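Local atomic coordinates of cellulosome protein dockerin type I (Clostridium thermocellum, PDB entry 2WZ8), a protein that probably binds plant cell-wall carbohydrate as a family 35 carbohydrate-binding module of a cellulosomal, dockerin-bearing protein. Residues I90-G94 against V118-A122; D85-S89 against Y137-I141. One frame throughout, in Å; residues are numbered along the deposited sequence.

Contact 1 (I90-G94 against V118-A122)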
loop_
_atom_site.group_PDB
_atom_site.type_symbol
_atom_site.label_atom_id
_atom_site.label_comp_id
_atom_site.label_asym_id
_atom_site.label_seq_id
_atom_site.Cartn_x
_atom_site.Cartn_y
_atom_site.Cartn_z
ATOM N N ILE A 90 -2.479 -4.316 -6.683
ATOM C CA ILE A 90 -3.518 -3.594 -5.906
ATOM C C ILE A 90 -4.881 -4.089 -6.356
ATOM O O ILE A 90 -5.222 -3.987 -7.543
ATOM C CB ILE A 90 -3.364 -2.066 -6.142
ATOM C CG1 ILE A 90 -1.914 -1.648 -5.729
ATOM C CG2 ILE A 90 -4.489 -1.290 -5.461
ATOM C CD1 ILE A 90 -1.487 -0.262 -6.097
ATOM N N SER A 91 -5.657 -4.609 -5.409
ATOM C CA SER A 91 -7.014 -5.092 -5.647
ATOM C C SER A 91 -7.989 -4.312 -4.845
ATOM O O SER A 91 -7.901 -4.242 -3.653
ATOM C CB SER A 91 -7.086 -6.571 -5.258
ATOM O OG SER A 91 -8.413 -7.076 -5.241
ATOM N N VAL A 92 -8.948 -3.720 -5.544
ATOM C CA VAL A 92 -10.012 -2.929 -4.931
ATOM C C VAL A 92 -11.287 -3.751 -4.838
ATOM O O VAL A 92 -11.738 -4.282 -5.841
ATOM C CB VAL A 92 -10.245 -1.639 -5.729
ATOM C CG1 VAL A 92 -11.362 -0.831 -5.115
ATOM C CG2 VAL A 92 -8.973 -0.792 -5.837
ATOM N N ASN A 93 -11.819 -3.898 -3.638
ATOM C CA ASN A 93 -13.066 -4.636 -3.407
ATOM C C ASN A 93 -13.013 -6.054 -3.990
ATOM O O ASN A 93 -13.970 -6.586 -4.585
ATOM C CB ASN A 93 -14.261 -3.848 -3.979
ATOM C CG ASN A 93 -14.481 -2.519 -3.296
ATOM O OD1 ASN A 93 -14.705 -1.481 -3.972
ATOM N ND2 ASN A 93 -14.423 -2.520 -1.991
ATOM N N GLY A 94 -11.855 -6.667 -3.832
ATOM C CA GLY A 94 -11.632 -8.015 -4.326
ATOM C C GLY A 94 -11.504 -8.140 -5.817
ATOM O O GLY A 94 -11.559 -9.245 -6.372
ATOM N N VAL A 118 -7.873 4.645 -8.617
ATOM C CA VAL A 118 -8.702 3.540 -8.173
ATOM C C VAL A 118 -10.182 3.877 -8.361
ATOM O O VAL A 118 -10.598 4.994 -8.100
ATOM C CB VAL A 118 -8.411 3.164 -6.696
ATOM C CG1 VAL A 118 -6.996 2.579 -6.560
ATOM C CG2 VAL A 118 -8.638 4.339 -5.726
ATOM N N TYR A 119 -10.960 2.879 -8.777
ATOM C CA TYR A 119 -12.410 3.018 -8.869
ATOM C C TYR A 119 -13.041 2.480 -7.593
ATOM O O TYR A 119 -12.859 1.307 -7.227
ATOM C CB TYR A 119 -13.002 2.281 -10.093
ATOM C CG TYR A 119 -14.466 2.632 -10.261
ATOM C CD1 TYR A 119 -14.844 3.740 -10.995
ATOM C CD2 TYR A 119 -15.449 1.897 -9.623
ATOM C CE1 TYR A 119 -16.152 4.069 -11.150
ATOM C CE2 TYR A 119 -16.790 2.243 -9.751
ATOM C CZ TYR A 119 -17.113 3.347 -10.495
ATOM O OH TYR A 119 -18.446 3.696 -10.675
ATOM N N LEU A 120 -13.767 3.377 -6.913
ATOM C CA LEU A 120 -14.417 3.075 -5.658
ATOM C C LEU A 120 -15.918 3.203 -5.755
ATOM O O LEU A 120 -16.448 3.994 -6.521
ATOM C CB LEU A 120 -13.904 4.015 -4.569
ATOM C CG LEU A 120 -12.387 3.971 -4.313
ATOM C CD1 LEU A 120 -11.984 5.048 -3.286
ATOM C CD2 LEU A 120 -11.895 2.582 -3.926
ATOM N N ASN A 121 -16.587 2.386 -4.960
ATOM C CA ASN A 121 -18.048 2.480 -4.766
ATOM C C ASN A 121 -18.390 3.507 -3.681
ATOM O O ASN A 121 -17.582 3.767 -2.800
ATOM C CB ASN A 121 -18.634 1.139 -4.351
ATOM C CG ASN A 121 -18.371 0.043 -5.350
ATOM O OD1 ASN A 121 -18.494 0.243 -6.546
ATOM N ND2 ASN A 121 -17.951 -1.127 -4.850
ATOM N N ALA A 122 -19.592 4.079 -3.727
ATOM C CA ALA A 122 -20.077 4.838 -2.577
ATOM C C ALA A 122 -20.096 3.934 -1.346
ATOM O O ALA A 122 -20.525 2.788 -1.427
ATOM C CB ALA A 122 -21.478 5.402 -2.851
#

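Contact 2 (D85-S89 against Y137-I141)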
loop_
_atom_site.group_PDB
_atom_site.type_symbol
_atom_site.label_atom_id
_atom_site.label_comp_id
_atom_site.label_asym_id
_atom_site.label_seq_id
_atom_site.Cartn_x
_atom_site.Cartn_y
_atom_site.Cartn_z
ATOM N N ASP A 85 12.957 -0.981 -9.026
ATOM C CA ASP A 85 11.569 -0.758 -8.700
ATOM C C ASP A 85 11.103 -1.989 -7.935
ATOM O O ASP A 85 11.627 -3.094 -8.105
ATOM C CB ASP A 85 10.730 -0.598 -9.968
ATOM C CG ASP A 85 10.893 0.750 -10.672
ATOM O OD1 ASP A 85 11.662 1.635 -10.249
ATOM O OD2 ASP A 85 10.175 0.915 -11.702
ATOM N N ARG A 86 10.105 -1.797 -7.091
ATOM C CA ARG A 86 9.344 -2.886 -6.471
ATOM C C ARG A 86 7.931 -2.875 -7.006
ATOM O O ARG A 86 7.255 -1.844 -7.048
ATOM C CB ARG A 86 9.324 -2.745 -4.950
ATOM C CG ARG A 86 10.520 -3.353 -4.272
ATOM C CD ARG A 86 10.417 -3.419 -2.773
ATOM N NE ARG A 86 11.389 -4.342 -2.193
ATOM C CZ ARG A 86 11.338 -4.841 -0.963
ATOM N NH1 ARG A 86 10.369 -4.491 -0.137
ATOM N NH2 ARG A 86 12.309 -5.662 -0.551
ATOM N N TYR A 87 7.497 -4.053 -7.409
ATOM C CA TYR A 87 6.138 -4.239 -7.945
ATOM C C TYR A 87 5.161 -4.517 -6.828
ATOM O O TYR A 87 5.448 -5.224 -5.893
ATOM C CB TYR A 87 6.148 -5.408 -8.931
ATOM C CG TYR A 87 4.828 -5.694 -9.628
ATOM C CD1 TYR A 87 4.467 -5.009 -10.775
ATOM C CD2 TYR A 87 3.960 -6.641 -9.141
ATOM C CE1 TYR A 87 3.308 -5.271 -11.424
ATOM C CE2 TYR A 87 2.746 -6.906 -9.798
ATOM C CZ TYR A 87 2.435 -6.207 -10.930
ATOM O OH TYR A 87 1.256 -6.472 -11.595
ATOM N N CYS A 88 3.977 -3.971 -6.978
ATOM C CA CYS A 88 2.848 -4.323 -6.146
ATOM C C CYS A 88 1.571 -4.513 -6.929
ATOM O O CYS A 88 1.295 -3.748 -7.832
ATOM C CB CYS A 88 2.637 -3.263 -5.060
ATOM S SG CYS A 88 1.595 -3.737 -3.684
ATOM N N SER A 89 0.797 -5.520 -6.530
ATOM C CA SER A 89 -0.559 -5.734 -7.025
ATOM C C SER A 89 -1.509 -5.000 -6.095
ATOM O O SER A 89 -1.405 -5.084 -4.873
ATOM C CB SER A 89 -0.922 -7.247 -6.987
ATOM O OG SER A 89 -0.085 -8.006 -7.850
ATOM N N TYR A 137 8.868 -8.570 -3.559
ATOM C CA TYR A 137 8.192 -7.792 -2.516
ATOM C C TYR A 137 7.669 -6.465 -3.031
ATOM O O TYR A 137 8.287 -5.788 -3.876
ATOM C CB TYR A 137 9.114 -7.512 -1.323
ATOM C CG TYR A 137 9.492 -8.767 -0.563
ATOM C CD1 TYR A 137 8.688 -9.247 0.465
ATOM C CD2 TYR A 137 10.613 -9.491 -0.915
ATOM C CE1 TYR A 137 9.022 -10.397 1.137
ATOM C CE2 TYR A 137 10.958 -10.650 -0.238
ATOM C CZ TYR A 137 10.139 -11.096 0.770
ATOM O OH TYR A 137 10.497 -12.231 1.452
ATOM N N ALA A 138 6.520 -6.101 -2.491
ATOM C CA ALA A 138 6.007 -4.725 -2.583
ATOM C C ALA A 138 6.872 -3.762 -1.775
ATOM O O ALA A 138 7.609 -4.184 -0.902
ATOM C CB ALA A 138 4.552 -4.650 -2.067
ATOM N N PRO A 139 6.804 -2.470 -2.082
ATOM C CA PRO A 139 7.426 -1.533 -1.155
ATOM C C PRO A 139 6.799 -1.652 0.234
ATOM O O PRO A 139 5.674 -2.152 0.399
ATOM C CB PRO A 139 7.079 -0.172 -1.742
ATOM C CG PRO A 139 5.836 -0.397 -2.488
ATOM C CD PRO A 139 5.931 -1.777 -3.043
ATOM N N ASN A 140 7.528 -1.126 1.209
ATOM C CA ASN A 140 6.959 -0.908 2.550
ATOM C C ASN A 140 5.946 0.240 2.448
ATOM O O ASN A 140 6.226 1.266 1.839
ATOM C CB ASN A 140 8.053 -0.580 3.557
ATOM C CG ASN A 140 8.985 -1.724 3.811
ATOM O OD1 ASN A 140 8.707 -2.858 3.418
ATOM N ND2 ASN A 140 10.078 -1.444 4.487
ATOM N N ILE A 141 4.778 0.057 3.040
ATOM C CA ILE A 141 3.687 1.027 2.936
ATOM C C ILE A 141 3.498 1.736 4.261
ATOM O O ILE A 141 3.343 1.104 5.300
ATOM C CB ILE A 141 2.383 0.403 2.454
ATOM C CG1 ILE A 141 2.605 -0.403 1.160
ATOM C CG2 ILE A 141 1.263 1.461 2.321
ATOM C CD1 ILE A 141 2.900 0.366 -0.021
HETATM O O HOH W 1 9.056 -6.280 -6.529
#

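Contact 1 (I90-G94 against V118-A122)
Val92 puts both of its methyls against the end of strand 112-120, and this apolar touch carries the contact. Its CG2 meets CG1 of Val118 at 4.0 Å, while its CG1 reaches CD2 of Leu120 at 3.7 Å; in each case the two side chains cross at about a right angle. With CG1 anti to the backbone N (chi1 179°), the two branches of Val92 divide between Val118 and Leu120. The same CG1 also lies 3.4 Å from the carbonyl oxygen of Tyr119, so one methyl rests on backbone as well as on a leucine tip.

Beyond the strand ends, the side-chain amides of Asn93 and Asn121 approach each other with their planes nearly parallel, 7° apart.

No backbone ladder joins the two segments: the strand axes pass 8.2 Å apart at 18° from parallel, one strand in each of the two facing sheets of the beta-sandwich. Strand 86-92 has its sheet neighbours in 98-102 and 123-130, and 112-120 is an outermost strand beside 60-69. Met64 of strand 60-69, in the facing sheet, touches both Ile90 and Val118, while Ile127 and Phe129, on the neighbouring strand 123-130 of its own sheet, flank Ile90.

Contact 2 (D85-S89 against Y137-I141)
At one end of the beta-sandwich, the chain leading into strand 140-147 passes over the start of strand 86-92, and Arg86 lies along the extended lead-in Tyr137, Ala138, Pro139. The arginine is extended from CG to NE and runs side by side with Tyr137, pointing the same way. Its guanidinium has CB of Tyr137 over the centre of one face, 3.4 Å above the plane, and is turned 24° from the phenol ring. From NH1 a weak hydrogen bond goes to the carbonyl oxygen of Ala138 (2.9 Å), bent to 130° at the hydrogen. The stronger polar partner is Glu72, which forms a salt bridge with NE; the two together should fix the rotation of the group.

Strand 86-92 and strand 140-147 belong to different sheets of the sandwich; between 86-89 and the lead-in no backbone N-H to O=C bond forms. A water bridges them instead, accepting from the backbone N of Tyr87 and donating to the carbonyl oxygen of Tyr137 at 2.8 Å. Close by, CA of Ala138 makes a CA-H...O contact of 3.4 Å with the carbonyl oxygen of Tyr87, an oxygen that also accepts from ND2 of Asn131.

Toward the interior the contact turns apolar. Cys88 carries SG anti to its own N (chi1 -164°) and beside CB of Ala138, 3.5 Å away, while its CB faces CD of Pro139 at 4.1 Å. Phe102 touches both Cys88 and Pro139, and Phe68 covers the proline from strand 60-69.

In the fold
Both contacts use strand 86-92 of the five-stranded sheet: contact 1 sets it against strand 112-120 of the four-stranded sheet, contact 2 mainly against the loop that leads into strand 140-147 of that sheet. Their centres are 18 Å apart; along the chain, contact 1 is nested within the loop closed by contact 2. Contact 2 lies nearer the middle of the molecule, about 8 Å from the chain's centre against about 13 Å for contact 1, and buries more surface, 315 against 202 Å². Each is only partly buried. Contact 1 sits where its two strands end and relies mainly on valine and leucine methyls. Contact 2, where strand 86-92 begins, mixes a charged side chain, a bridging water and apolar packing.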